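PDB 2YY5: tryptophan--tRNA ligase, which catalyses the ATP-dependent attachment of L-tryptophan to tRNA(Trp), releasing AMP and diphosphate. Local coordinates for residues B[12-26]-B[203-217]. The protein carries 1 engineered substitution. Sequence-based numbering, arbitrary orientation.
Sequences QASGKQHLGNYLGVM and MSKSSKNQNGVIYLD. With WSA (5'-O-[(L-tryptophylamino)sulfonyl]adenosine), chain J; SO4 (sulfate ion), chain H.
Leu216 N donates almost straight to Gln17 O over 2.8 Å (176° at the hydrogen), and Leu19 N reaches Ile214 O over 3.0 Å; the two bonds close a single beta bridge, His18 with Tyr215. Gln17 O also accepts a hydrogen bond from a water that donates to Gly15 O as well, so two bonds grip this carbonyl.

A sulfate, probably from the crystallisation liquor, joins the same segments through side chains. His18 NE2 donates to its O3 at 3.0 Å, and O3 also accepts from Lys205 N, while Lys205 NZ binds O4 at 2.6 Å. The lysine chain runs extended beside Gln17 and bends only at its end (chi4 83°), which brings the ammonium to the sulfate and to a second water placed near the sulfamoyl oxygen O1S of the tryptophanyl-adenylate analogue.

This pairing illustrates how class I aminoacyl-tRNA synthetases build an ATP site: 12-26 carries the predicted 'HIGH' region, in the turn leading into helix 19-26 and its first residues, and the loop 203-217 opens with most of the predicted 'KMSKS' region. Met203 O accepts from the adenine N6 of the analogue, and Gln12 N donates to O1S.

His18 is the N-cap of helix 19-26: its ND1 accepts a weak capping bond from Gly20 N at the ring edge. Met203 CG lies over one face, a CH-pi contact 4.1 Å from the centroid. Val213 CG1 packs against His18 CB, the side chains of Leu19 and Ile214 lie side by side, CD1 near CB, and Leu216 CD1 lies against the His18-Leu19 peptide. Toward the outer end, Lys16 lies side by side with Tyr215, Lys16 CG 3.3 Å from Tyr215 CE1. It also crosses Gln210, whose NE2 donates to Tyr215 OH.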
ATOM      1  N   GLN B  12       7.139  -1.557 -16.680  1.00 16.02           N
ATOM      2  CA  GLN B  12       6.732  -0.185 -16.407  1.00 20.07           C
ATOM      3  C   GLN B  12       6.674   0.547 -17.746  1.00 24.28           C
ATOM      4  O   GLN B  12       7.539   0.352 -18.607  1.00 21.68           O
ATOM      5  CB  GLN B  12       7.749   0.494 -15.484  1.00 20.68           C
ATOM      6  CG  GLN B  12       7.264   0.727 -14.063  1.00 28.43           C
ATOM      7  CD  GLN B  12       8.335   1.347 -13.168  1.00 28.34           C
ATOM      8  OE1 GLN B  12       9.320   0.694 -12.809  1.00 21.17           O
ATOM      9  NE2 GLN B  12       8.147   2.616 -12.813  1.00 15.22           N
ATOM     10  N   ALA B  13       5.652   1.376 -17.936  1.00 24.03           N
ATOM     11  CA  ALA B  13       5.524   2.122 -19.182  1.00 23.45           C
ATOM     12  C   ALA B  13       6.379   3.383 -19.096  1.00 26.14           C
ATOM     13  O   ALA B  13       6.609   3.914 -18.007  1.00 27.43           O
ATOM     14  CB  ALA B  13       4.060   2.484 -19.446  1.00 14.57           C
ATOM     15  N   SER B  14       6.838   3.856 -20.252  1.00 27.07           N
ATOM     16  CA  SER B  14       7.678   5.037 -20.323  1.00 25.63           C
ATOM     17  C   SER B  14       8.087   5.333 -21.761  1.00 29.37           C
ATOM     18  O   SER B  14       8.437   4.424 -22.521  1.00 28.94           O
ATOM     19  CB  SER B  14       8.939   4.829 -19.478  1.00 27.29           C
ATOM     20  OG  SER B  14       9.899   5.831 -19.744  1.00 20.79           O
ATOM     21  N   GLY B  15       8.053   6.611 -22.128  1.00 27.57           N
ATOM     22  CA  GLY B  15       8.447   6.998 -23.469  1.00 23.73           C
ATOM     23  C   GLY B  15       9.914   6.683 -23.639  1.00 23.46           C
ATOM     24  O   GLY B  15      10.488   6.871 -24.706  1.00 27.39           O
ATOM     25  N   LYS B  16      10.517   6.191 -22.564  1.00 29.53           N
ATOM     26  CA  LYS B  16      11.928   5.841 -22.551  1.00 31.26           C
ATOM     27  C   LYS B  16      12.162   4.351 -22.725  1.00 29.45           C
ATOM     28  O   LYS B  16      13.261   3.861 -22.455  1.00 33.58           O
ATOM     29  CB  LYS B  16      12.578   6.295 -21.243  1.00 36.17           C
ATOM     30  CG  LYS B  16      13.622   7.387 -21.403  1.00 43.84           C
ATOM     31  CD  LYS B  16      13.069   8.785 -21.143  1.00 40.43           C
ATOM     32  CE  LYS B  16      14.213   9.797 -21.112  1.00 47.54           C
ATOM     33  NZ  LYS B  16      13.848  11.102 -20.505  1.00 48.54           N
ATOM     34  N   GLN B  17      11.131   3.627 -23.155  1.00 25.08           N
ATOM     35  CA  GLN B  17      11.260   2.193 -23.393  1.00 22.70           C
ATOM     36  C   GLN B  17      12.466   2.026 -24.332  1.00 27.51           C
ATOM     37  O   GLN B  17      12.517   2.651 -25.400  1.00 26.34           O
ATOM     38  CB  GLN B  17       9.987   1.670 -24.059  1.00 17.73           C
ATOM     39  CG  GLN B  17       9.476   0.351 -23.515  1.00 21.45           C
ATOM     40  CD  GLN B  17       9.063   0.432 -22.058  1.00 26.45           C
ATOM     41  OE1 GLN B  17       9.679  -0.197 -21.201  1.00 30.21           O
ATOM     42  NE2 GLN B  17       8.022   1.211 -21.771  1.00 16.16           N
ATOM     43  N   HIS B  18      13.434   1.197 -23.935  1.00 25.77           N
ATOM     44  CA  HIS B  18      14.649   0.991 -24.730  1.00 18.52           C
ATOM     45  C   HIS B  18      14.982  -0.471 -25.055  1.00 20.58           C
ATOM     46  O   HIS B  18      14.301  -1.392 -24.597  1.00 16.87           O
ATOM     47  CB  HIS B  18      15.835   1.625 -24.005  1.00 18.38           C
ATOM     48  CG  HIS B  18      16.078   1.061 -22.638  1.00 22.06           C
ATOM     49  ND1 HIS B  18      16.439  -0.252 -22.425  1.00 21.00           N
ATOM     50  CD2 HIS B  18      16.010   1.633 -21.411  1.00 21.56           C
ATOM     51  CE1 HIS B  18      16.585  -0.465 -21.130  1.00 16.06           C
ATOM     52  NE2 HIS B  18      16.330   0.663 -20.491  1.00 18.80           N
ATOM     53  N   LEU B  19      16.044  -0.658 -25.844  1.00 22.27           N
ATOM     54  CA  LEU B  19      16.529  -1.974 -26.270  1.00 16.94           C
ATOM     55  C   LEU B  19      16.856  -2.921 -25.111  1.00 19.00           C
ATOM     56  O   LEU B  19      16.798  -4.139 -25.265  1.00 14.37           O
ATOM     57  CB  LEU B  19      17.784  -1.817 -27.127  1.00 16.86           C
ATOM     58  CG  LEU B  19      17.754  -2.144 -28.618  1.00 23.29           C
ATOM     59  CD1 LEU B  19      19.182  -2.136 -29.134  1.00 20.65           C
ATOM     60  CD2 LEU B  19      17.134  -3.503 -28.862  1.00 17.33           C
ATOM     61  N   GLY B  20      17.232  -2.359 -23.966  1.00 14.69           N
ATOM     62  CA  GLY B  20      17.535  -3.191 -22.817  1.00 17.90           C
ATOM     63  C   GLY B  20      16.266  -3.915 -22.420  1.00 16.70           C
ATOM     64  O   GLY B  20      16.294  -5.094 -22.084  1.00 20.31           O
ATOM     65  N   ASN B  21      15.146  -3.198 -22.481  1.00 20.04           N
ATOM     66  CA  ASN B  21      13.840  -3.758 -22.142  1.00 19.14           C
ATOM     67  C   ASN B  21      13.425  -4.803 -23.166  1.00 23.08           C
ATOM     68  O   ASN B  21      12.944  -5.882 -22.800  1.00 15.67           O
ATOM     69  CB  ASN B  21      12.780  -2.662 -22.107  1.00 18.60           C
ATOM     70  CG  ASN B  21      13.125  -1.548 -21.144  1.00 25.63           C
ATOM     71  OD1 ASN B  21      13.385  -1.794 -19.967  1.00 25.24           O
ATOM     72  ND2 ASN B  21      13.124  -0.312 -21.639  1.00 14.78           N
ATOM     73  N   TYR B  22      13.619  -4.478 -24.447  1.00 21.48           N
ATOM     74  CA  TYR B  22      13.245  -5.385 -25.528  1.00 26.25           C
ATOM     75  C   TYR B  22      14.022  -6.693 -25.420  1.00 26.77           C
ATOM     76  O   TYR B  22      13.442  -7.778 -25.353  1.00 24.60           O
ATOM     77  CB  TYR B  22      13.511  -4.756 -26.908  1.00 21.49           C
ATOM     78  CG  TYR B  22      13.051  -5.650 -28.048  1.00 20.29           C
ATOM     79  CD1 TYR B  22      11.697  -5.754 -28.373  1.00 23.13           C
ATOM     80  CD2 TYR B  22      13.954  -6.471 -28.732  1.00 19.18           C
ATOM     81  CE1 TYR B  22      11.249  -6.658 -29.336  1.00 19.29           C
ATOM     82  CE2 TYR B  22      13.515  -7.384 -29.700  1.00 18.48           C
ATOM     83  CZ  TYR B  22      12.157  -7.468 -29.991  1.00 21.94           C
ATOM     84  OH  TYR B  22      11.693  -8.370 -30.912  1.00 21.76           O
ATOM     85  N   LEU B  23      15.340  -6.578 -25.396  1.00 21.26           N
ATOM     86  CA  LEU B  23      16.192  -7.744 -25.311  1.00 23.20           C
ATOM     87  C   LEU B  23      16.083  -8.437 -23.953  1.00 28.27           C
ATOM     88  O   LEU B  23      16.195  -9.665 -23.860  1.00 24.53           O
ATOM     89  CB  LEU B  23      17.644  -7.336 -25.615  1.00 21.32           C
ATOM     90  CG  LEU B  23      18.145  -7.561 -27.058  1.00 23.24           C
ATOM     91  CD1 LEU B  23      16.999  -7.450 -28.050  1.00 21.23           C
ATOM     92  CD2 LEU B  23      19.249  -6.563 -27.396  1.00 18.79           C
ATOM     93  N   GLY B  24      15.835  -7.658 -22.905  1.00 24.36           N
ATOM     94  CA  GLY B  24      15.739  -8.243 -21.583  1.00 22.03           C
ATOM     95  C   GLY B  24      14.582  -9.197 -21.357  1.00 25.81           C
ATOM     96  O   GLY B  24      14.753 -10.237 -20.712  1.00 24.28           O
ATOM     97  N   VAL B  25      13.406  -8.855 -21.884  1.00 24.19           N
ATOM     98  CA  VAL B  25      12.214  -9.674 -21.684  1.00 20.49           C
ATOM     99  C   VAL B  25      11.247  -9.723 -22.853  1.00 17.89           C
ATOM    100  O   VAL B  25      10.730 -10.784 -23.179  1.00 18.48           O
ATOM    101  CB  VAL B  25      11.408  -9.192 -20.448  1.00 21.94           C
ATOM    102  CG1 VAL B  25      12.185  -9.466 -19.184  1.00 29.80           C
ATOM    103  CG2 VAL B  25      11.112  -7.698 -20.563  1.00 25.41           C
ATOM    104  N   MET B  26      10.983  -8.575 -23.465  1.00 17.08           N
ATOM    105  CA  MET B  26      10.053  -8.507 -24.586  1.00 22.54           C
ATOM    106  C   MET B  26      10.282  -9.540 -25.681  1.00 24.27           C
ATOM    107  O   MET B  26       9.366 -10.275 -26.037  1.00 27.80           O
ATOM    108  CB  MET B  26      10.063  -7.106 -25.201  1.00 22.69           C
ATOM    109  CG  MET B  26       9.386  -6.078 -24.332  1.00 17.46           C
ATOM    110  SD  MET B  26       9.310  -4.430 -25.041  1.00 19.82           S
ATOM    111  CE  MET B  26       8.815  -3.501 -23.574  1.00 19.71           C
ATOM    112  N   MET B 203      21.978  -0.167 -19.814  1.00 21.23           N
ATOM    113  CA  MET B 203      21.140   0.787 -20.525  1.00 22.56           C
ATOM    114  C   MET B 203      19.960   1.101 -19.616  1.00 24.53           C
ATOM    115  O   MET B 203      19.222   0.196 -19.218  1.00 25.76           O
ATOM    116  CB  MET B 203      20.644   0.193 -21.845  1.00 17.66           C
ATOM    117  CG  MET B 203      20.157   1.250 -22.823  1.00 26.60           C
ATOM    118  SD  MET B 203      19.842   0.639 -24.497  1.00 27.31           S
ATOM    119  CE  MET B 203      21.494   0.471 -25.104  1.00 28.71           C
ATOM    120  N   SER B 204      19.783   2.373 -19.275  1.00 23.88           N
ATOM    121  CA  SER B 204      18.691   2.758 -18.383  1.00 26.38           C
ATOM    122  C   SER B 204      17.838   3.914 -18.865  1.00 29.39           C
ATOM    123  O   SER B 204      18.332   4.851 -19.505  1.00 26.69           O
ATOM    124  CB  SER B 204      19.232   3.109 -16.990  1.00 22.93           C
ATOM    125  OG  SER B 204      19.694   1.960 -16.306  1.00 31.03           O
ATOM    126  N   LYS B 205      16.548   3.839 -18.548  1.00 24.03           N
ATOM    127  CA  LYS B 205      15.627   4.897 -18.910  1.00 27.05           C
ATOM    128  C   LYS B 205      16.057   6.173 -18.183  1.00 25.91           C
ATOM    129  O   LYS B 205      15.842   7.279 -18.671  1.00 23.84           O
ATOM    130  CB  LYS B 205      14.199   4.546 -18.483  1.00 31.77           C
ATOM    131  CG  LYS B 205      13.656   3.235 -19.029  1.00 33.38           C
ATOM    132  CD  LYS B 205      12.126   3.229 -18.963  1.00 26.72           C
ATOM    133  CE  LYS B 205      11.525   1.859 -19.261  1.00 15.87           C
ATOM    134  NZ  LYS B 205      11.532   0.983 -18.057  1.00 16.14           N
ATOM    135  N   SER B 206      16.683   6.008 -17.021  1.00 26.45           N
ATOM    136  CA  SER B 206      17.109   7.145 -16.209  1.00 29.73           C
ATOM    137  C   SER B 206      18.407   7.840 -16.614  1.00 32.87           C
ATOM    138  O   SER B 206      18.685   8.938 -16.137  1.00 35.00           O
ATOM    139  CB  SER B 206      17.206   6.734 -14.730  1.00 23.34           C
ATOM    140  OG  SER B 206      18.242   5.786 -14.506  1.00 26.63           O
ATOM    141  N   SER B 207      19.208   7.223 -17.478  1.00 32.60           N
ATOM    142  CA  SER B 207      20.466   7.847 -17.886  1.00 29.36           C
ATOM    143  C   SER B 207      20.270   9.254 -18.438  1.00 31.53           C
ATOM    144  O   SER B 207      19.452   9.486 -19.330  1.00 30.09           O
ATOM    145  CB  SER B 207      21.183   6.994 -18.930  1.00 26.31           C
ATOM    146  OG  SER B 207      21.601   5.770 -18.363  1.00 25.52           O
ATOM    147  N   LYS B 208      21.040  10.183 -17.889  1.00 35.06           N
ATOM    148  CA  LYS B 208      21.014  11.587 -18.279  1.00 39.47           C
ATOM    149  C   LYS B 208      21.359  11.718 -19.762  1.00 36.68           C
ATOM    150  O   LYS B 208      20.621  12.327 -20.545  1.00 36.98           O
ATOM    151  CB  LYS B 208      22.032  12.355 -17.426  1.00 48.38           C
ATOM    152  CG  LYS B 208      23.483  11.862 -17.597  1.00 61.78           C
ATOM    153  CD  LYS B 208      24.295  11.919 -16.303  1.00 60.17           C
ATOM    154  CE  LYS B 208      24.221  10.597 -15.560  1.00 57.60           C
ATOM    155  NZ  LYS B 208      22.812  10.175 -15.341  1.00 53.88           N
ATOM    156  N   ASN B 209      22.492  11.130 -20.129  1.00 34.86           N
ATOM    157  CA  ASN B 209      22.989  11.142 -21.498  1.00 32.01           C
ATOM    158  C   ASN B 209      22.204  10.133 -22.331  1.00 30.60           C
ATOM    159  O   ASN B 209      22.207   8.937 -22.049  1.00 33.84           O
ATOM    160  CB  ASN B 209      24.476  10.795 -21.483  1.00 26.09           C
ATOM    161  CG  ASN B 209      25.103  10.852 -22.846  1.00 27.29           C
ATOM    162  OD1 ASN B 209      26.323  10.894 -22.964  1.00 33.32           O
ATOM    163  ND2 ASN B 209      24.281  10.840 -23.887  1.00 27.68           N
ATOM    164  N   GLN B 210      21.539  10.620 -23.370  1.00 33.20           N
ATOM    165  CA  GLN B 210      20.725   9.753 -24.208  1.00 31.47           C
ATOM    166  C   GLN B 210      21.400   9.053 -25.382  1.00 29.13           C
ATOM    167  O   GLN B 210      20.799   8.187 -26.010  1.00 24.95           O
ATOM    168  CB  GLN B 210      19.516  10.536 -24.702  1.00 33.36           C
ATOM    169  CG  GLN B 210      18.656  11.044 -23.568  1.00 36.15           C
ATOM    170  CD  GLN B 210      17.311  11.539 -24.040  1.00 46.17           C
ATOM    171  OE1 GLN B 210      17.227  12.494 -24.811  1.00 47.47           O
ATOM    172  NE2 GLN B 210      16.244  10.887 -23.580  1.00 52.06           N
ATOM    173  N   ASN B 211      22.642   9.414 -25.684  1.00 32.15           N
ATOM    174  CA  ASN B 211      23.334   8.774 -26.798  1.00 33.30           C
ATOM    175  C   ASN B 211      23.718   7.364 -26.381  1.00 31.49           C
ATOM    176  O   ASN B 211      24.137   6.557 -27.207  1.00 31.79           O
ATOM    177  CB  ASN B 211      24.591   9.559 -27.187  1.00 34.97           C
ATOM    178  CG  ASN B 211      24.284  10.981 -27.624  1.00 40.82           C
ATOM    179  OD1 ASN B 211      23.545  11.210 -28.585  1.00 36.96           O
ATOM    180  ND2 ASN B 211      24.859  11.950 -26.917  1.00 47.56           N
ATOM    181  N   GLY B 212      23.572   7.080 -25.090  1.00 33.69           N
ATOM    182  CA  GLY B 212      23.912   5.766 -24.580  1.00 31.79           C
ATOM    183  C   GLY B 212      22.735   4.808 -24.592  1.00 33.83           C
ATOM    184  O   GLY B 212      22.908   3.606 -24.385  1.00 33.36           O
ATOM    185  N   VAL B 213      21.540   5.333 -24.847  1.00 30.71           N
ATOM    186  CA  VAL B 213      20.335   4.511 -24.869  1.00 29.61           C
ATOM    187  C   VAL B 213      19.633   4.498 -26.226  1.00 29.11           C
ATOM    188  O   VAL B 213      19.382   5.548 -26.817  1.00 26.74           O
ATOM    189  CB  VAL B 213      19.321   4.995 -23.803  1.00 30.58           C
ATOM    190  CG1 VAL B 213      18.018   4.207 -23.908  1.00 22.64           C
ATOM    191  CG2 VAL B 213      19.925   4.854 -22.411  1.00 33.42           C
ATOM    192  N   ILE B 214      19.325   3.302 -26.721  1.00 21.90           N
ATOM    193  CA  ILE B 214      18.616   3.179 -27.989  1.00 19.14           C
ATOM    194  C   ILE B 214      17.140   3.041 -27.623  1.00 18.41           C
ATOM    195  O   ILE B 214      16.725   1.984 -27.154  1.00 24.54           O
ATOM    196  CB  ILE B 214      19.055   1.914 -28.779  1.00 18.41           C
ATOM    197  CG1 ILE B 214      20.561   1.957 -29.059  1.00 22.39           C
ATOM    198  CG2 ILE B 214      18.260   1.809 -30.075  1.00 15.58           C
ATOM    199  CD1 ILE B 214      21.004   3.144 -29.887  1.00 19.55           C
ATOM    200  N   TYR B 215      16.361   4.104 -27.805  1.00 12.19           N
ATOM    201  CA  TYR B 215      14.936   4.069 -27.479  1.00 13.99           C
ATOM    202  C   TYR B 215      14.172   3.341 -28.571  1.00 18.35           C
ATOM    203  O   TYR B 215      14.542   3.402 -29.745  1.00 25.74           O
ATOM    204  CB  TYR B 215      14.370   5.485 -27.320  1.00 12.97           C
ATOM    205  CG  TYR B 215      15.030   6.295 -26.225  1.00 19.12           C
ATOM    206  CD1 TYR B 215      14.979   5.879 -24.892  1.00 22.87           C
ATOM    207  CD2 TYR B 215      15.740   7.459 -26.525  1.00 18.34           C
ATOM    208  CE1 TYR B 215      15.622   6.601 -23.885  1.00 17.62           C
ATOM    209  CE2 TYR B 215      16.388   8.183 -25.527  1.00 23.66           C
ATOM    210  CZ  TYR B 215      16.326   7.749 -24.214  1.00 20.40           C
ATOM    211  OH  TYR B 215      16.983   8.459 -23.239  1.00 20.12           O
ATOM    212  N   LEU B 216      13.106   2.652 -28.183  1.00 19.77           N
ATOM    213  CA  LEU B 216      12.290   1.914 -29.135  1.00 25.88           C
ATOM    214  C   LEU B 216      11.598   2.835 -30.145  1.00 26.45           C
ATOM    215  O   LEU B 216      11.233   2.404 -31.233  1.00 28.25           O
ATOM    216  CB  LEU B 216      11.272   1.050 -28.377  1.00 22.10           C
ATOM    217  CG  LEU B 216      11.741  -0.388 -28.100  1.00 24.14           C
ATOM    218  CD1 LEU B 216      13.210  -0.410 -27.727  1.00 14.71           C
ATOM    219  CD2 LEU B 216      10.898  -1.005 -27.008  1.00 12.13           C
ATOM    220  N   ASP B 217      11.436   4.107 -29.788  1.00 28.29           N
ATOM    221  CA  ASP B 217      10.807   5.067 -30.686  1.00 27.87           C
ATOM    222  C   ASP B 217      11.835   6.056 -31.242  1.00 25.98           C
ATOM    223  O   ASP B 217      11.520   7.209 -31.535  1.00 25.88           O
ATOM    224  CB  ASP B 217       9.691   5.833 -29.971  1.00 25.28           C
ATOM    225  CG  ASP B 217      10.201   6.691 -28.831  1.00 31.07           C
ATOM    226  OD1 ASP B 217      11.368   7.131 -28.880  1.00 33.81           O
ATOM    227  OD2 ASP B 217       9.422   6.942 -27.887  1.00 42.32           O
TER
HETATM  228  CD2 WSA J1351       7.853  -6.417 -12.254  1.00  8.48           C
HETATM  229  CE3 WSA J1351       8.558  -7.266 -13.100  1.00 13.39           C
HETATM  230  CZ3 WSA J1351       8.410  -8.641 -12.969  1.00  7.01           C
HETATM  231  CH2 WSA J1351       7.561  -9.162 -11.995  1.00  7.52           C
HETATM  232  CZ2 WSA J1351       6.860  -8.310 -11.150  1.00  8.15           C
HETATM  233  CE2 WSA J1351       7.008  -6.934 -11.282  1.00 10.33           C
HETATM  234  N11 WSA J1351       6.458  -5.904 -10.643  1.00  8.53           N
HETATM  235  CD1 WSA J1351       6.911  -4.767 -11.164  1.00  9.92           C
HETATM  236  CG  WSA J1351       7.764  -5.034 -12.151  1.00  7.70           C
HETATM  237  CB  WSA J1351       8.489  -4.004 -13.014  1.00 12.19           C
HETATM  238  CA  WSA J1351      10.008  -4.102 -12.850  1.00 17.01           C
HETATM  239  NH3 WSA J1351      10.387  -3.916 -11.444  1.00  5.23           N
HETATM  240  C   WSA J1351      10.667  -3.018 -13.707  1.00 18.47           C
HETATM  241  O   WSA J1351      10.680  -1.852 -13.326  1.00 36.46           O
HETATM  242  NS  WSA J1351      11.206  -3.400 -14.860  1.00 26.68           N
HETATM  243  S   WSA J1351      11.363  -2.122 -15.862  1.00 28.05           S
HETATM  244  O1S WSA J1351      10.018  -1.517 -16.137  1.00 10.99           O
HETATM  245  O2S WSA J1351      12.236  -1.077 -15.233  1.00 20.32           O
HETATM  246  O5' WSA J1351      11.947  -2.631 -17.066  1.00 17.98           O
HETATM  247  C5' WSA J1351      11.317  -3.744 -17.711  1.00  8.26           C
HETATM  248  C4' WSA J1351      12.222  -4.968 -17.888  1.00 17.17           C
HETATM  249  O4' WSA J1351      13.404  -4.598 -18.620  1.00 10.38           O
HETATM  250  C3' WSA J1351      12.698  -5.585 -16.570  1.00 19.43           C
HETATM  251  O3' WSA J1351      12.715  -7.011 -16.685  1.00 19.60           O
HETATM  252  C2' WSA J1351      14.129  -5.058 -16.477  1.00 23.26           C
HETATM  253  O2' WSA J1351      14.922  -5.953 -15.691  1.00 20.23           O
HETATM  254  C1' WSA J1351      14.522  -5.196 -17.946  1.00 10.25           C
HETATM  255  N9  WSA J1351      15.748  -4.407 -18.221  1.00 16.91           N
HETATM  256  C8  WSA J1351      15.909  -3.121 -17.921  1.00 12.79           C
HETATM  257  N7  WSA J1351      17.097  -2.705 -18.354  1.00 17.08           N
HETATM  258  C5  WSA J1351      17.699  -3.740 -18.937  1.00 11.42           C
HETATM  259  C4  WSA J1351      16.841  -4.827 -18.843  1.00 13.77           C
HETATM  260  N3  WSA J1351      17.223  -6.007 -19.361  1.00 14.55           N
HETATM  261  C2  WSA J1351      18.397  -6.134 -19.956  1.00 11.78           C
HETATM  262  N1  WSA J1351      19.233  -5.117 -20.063  1.00 19.08           N
HETATM  263  C6  WSA J1351      18.919  -3.910 -19.569  1.00 19.36           C
HETATM  264  N6  WSA J1351      19.758  -2.882 -19.693  1.00 22.81           N
HETATM  265  S   SO4 H1360      14.896   0.749 -16.864  1.00 23.91           S
HETATM  266  O1  SO4 H1360      15.328  -0.286 -15.915  1.00 20.58           O
HETATM  267  O2  SO4 H1360      14.178   1.818 -16.134  1.00 23.25           O
HETATM  268  O3  SO4 H1360      16.083   1.299 -17.550  1.00 21.96           O
HETATM  269  O4  SO4 H1360      13.983   0.158 -17.849  1.00 12.84           O
HETATM  270  O   HOH W   1      10.779   4.410 -26.463  1.00 30.73           O
HETATM  271  O   HOH W   2      10.050  -1.072 -18.560  1.00 73.09           O